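Local coordinates for L protein (CAS virus, PDB 5MV0) that probably acts in cap-snatching, this N-terminal part of the reptarenavirus polymerase belonging to the PDDEXK clan of nuclease-like domains, at residues P154-F159 with L199-S204. Numbering follows the deposited sequence.
Sequences PERLLF and LTSEFS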
# COMPACT_ATOMS: atom_id res chain seq x y z
N PRO B 154 8.67 -8.50 2.07
CA PRO B 154 9.93 -8.99 2.66
C PRO B 154 9.69 -9.75 3.95
O PRO B 154 8.90 -9.34 4.80
CB PRO B 154 10.73 -7.70 2.91
CG PRO B 154 10.11 -6.65 2.02
CD PRO B 154 8.66 -7.04 1.87
N GLU B 155 10.41 -10.87 4.11
CA GLU B 155 10.20 -11.72 5.28
C GLU B 155 10.47 -10.98 6.58
O GLU B 155 9.85 -11.28 7.61
CB GLU B 155 11.07 -12.98 5.22
CG GLU B 155 10.64 -13.99 6.27
CD GLU B 155 11.50 -15.25 6.33
OE1 GLU B 155 12.45 -15.38 5.53
OE2 GLU B 155 11.20 -16.10 7.19
N ARG B 156 11.39 -10.00 6.56
CA ARG B 156 11.67 -9.26 7.78
C ARG B 156 10.43 -8.54 8.29
O ARG B 156 10.23 -8.41 9.51
CB ARG B 156 12.81 -8.27 7.54
CG ARG B 156 13.26 -7.54 8.77
CD ARG B 156 13.64 -8.52 9.87
NE ARG B 156 14.02 -7.84 11.11
CZ ARG B 156 15.27 -7.59 11.47
NH1 ARG B 156 16.29 -7.94 10.69
NH2 ARG B 156 15.51 -6.98 12.63
N LEU B 157 9.58 -8.06 7.39
CA LEU B 157 8.38 -7.35 7.83
C LEU B 157 7.34 -8.31 8.42
O LEU B 157 6.68 -7.98 9.41
CB LEU B 157 7.78 -6.55 6.67
CG LEU B 157 8.65 -5.41 6.13
CD1 LEU B 157 7.94 -4.66 4.99
CD2 LEU B 157 9.05 -4.45 7.25
N LEU B 158 7.19 -9.51 7.84
CA LEU B 158 6.36 -10.53 8.47
C LEU B 158 6.87 -10.86 9.86
O LEU B 158 6.08 -11.09 10.78
CB LEU B 158 6.34 -11.81 7.63
CG LEU B 158 5.29 -12.02 6.54
CD1 LEU B 158 3.86 -12.07 7.12
CD2 LEU B 158 5.42 -10.96 5.50
N PHE B 159 8.19 -10.96 10.00
CA PHE B 159 8.79 -11.20 11.31
C PHE B 159 8.45 -10.08 12.28
O PHE B 159 8.09 -10.33 13.44
CB PHE B 159 10.32 -11.33 11.19
CG PHE B 159 11.01 -11.25 12.52
CD1 PHE B 159 10.97 -12.35 13.39
CD2 PHE B 159 11.62 -10.08 12.95
CE1 PHE B 159 11.57 -12.27 14.65
CE2 PHE B 159 12.21 -10.00 14.20
CZ PHE B 159 12.20 -11.09 15.05
N LEU B 199 16.09 -12.21 15.51
CA LEU B 199 15.43 -12.02 16.80
C LEU B 199 16.05 -10.88 17.60
O LEU B 199 15.34 -10.24 18.38
CB LEU B 199 15.48 -13.32 17.60
CG LEU B 199 14.44 -14.37 17.26
CD1 LEU B 199 14.85 -15.76 17.74
CD2 LEU B 199 13.08 -13.98 17.86
N THR B 200 17.35 -10.62 17.43
CA THR B 200 18.05 -9.70 18.32
C THR B 200 18.51 -8.42 17.64
O THR B 200 18.98 -7.51 18.33
CB THR B 200 19.28 -10.39 18.96
OG1 THR B 200 20.22 -10.79 17.95
CG2 THR B 200 18.84 -11.61 19.79
N SER B 201 18.39 -8.31 16.32
CA SER B 201 18.91 -7.14 15.64
C SER B 201 17.94 -5.97 15.75
O SER B 201 16.72 -6.15 15.85
CB SER B 201 19.17 -7.46 14.17
OG SER B 201 17.94 -7.76 13.53
N GLU B 202 18.49 -4.76 15.73
CA GLU B 202 17.64 -3.58 15.76
C GLU B 202 16.91 -3.45 14.43
O GLU B 202 17.45 -3.75 13.37
CB GLU B 202 18.48 -2.32 16.03
CG GLU B 202 17.93 -1.06 15.36
CD GLU B 202 18.33 0.23 16.06
OE1 GLU B 202 18.94 0.15 17.15
OE2 GLU B 202 18.03 1.32 15.52
N PHE B 203 15.65 -3.03 14.50
CA PHE B 203 14.85 -2.75 13.32
C PHE B 203 14.34 -1.32 13.43
O PHE B 203 13.79 -0.93 14.46
CB PHE B 203 13.68 -3.72 13.17
CG PHE B 203 12.79 -3.42 11.99
CD1 PHE B 203 13.17 -3.81 10.70
CD2 PHE B 203 11.60 -2.73 12.15
CE1 PHE B 203 12.36 -3.52 9.60
CE2 PHE B 203 10.79 -2.44 11.06
CZ PHE B 203 11.18 -2.84 9.78
N SER B 204 14.52 -0.54 12.37
CA SER B 204 14.17 0.86 12.43
C SER B 204 13.04 1.26 11.49
O SER B 204 12.62 2.42 11.52
CB SER B 204 15.41 1.73 12.16
OG SER B 204 15.88 1.52 10.83
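R156 reaches from the first turn of helix 155-170 to the chain leaving helix 196-200 and meets both S201 and F203 there. Its CG stands anti to the backbone N (chi1 -175°), the chain bends at chi2, and the guanidinium at its end meets the hydroxyl of S201. NH2 donates to S201 OG at 2.7 Å, with OG tilted 27° out of the guanidinium plane; NH1 adds only a weak bond to the same oxygen. CD1 of F203 lies over one face of the guanidinium. The two side chains run past each other in opposite directions, CD1 of F203 lying 4.1 Å from NE of R156, and with their planes 36° apart this is no parallel stack. The side chains of F203 and L157 cross at about a right angle, F203 CZ touching L157 CD2 at 3.7 Å. F159, one turn on from R156, extends the apolar contact: L199 CD2 comes in the plane of its ring, at the edge, 3.9 Å from CE1, while CZ rests against L199 CA. E160, on the same helix, forms a salt bridge with R156 NE, giving the arginine a second partner beside S201. D32 of the second subunit lies against L157 and F203. Helix 181-192 joins through L191, which touches both F159 and L199, and helix 4-20 packs on F203 through V13 and on L157 through E16 and I17.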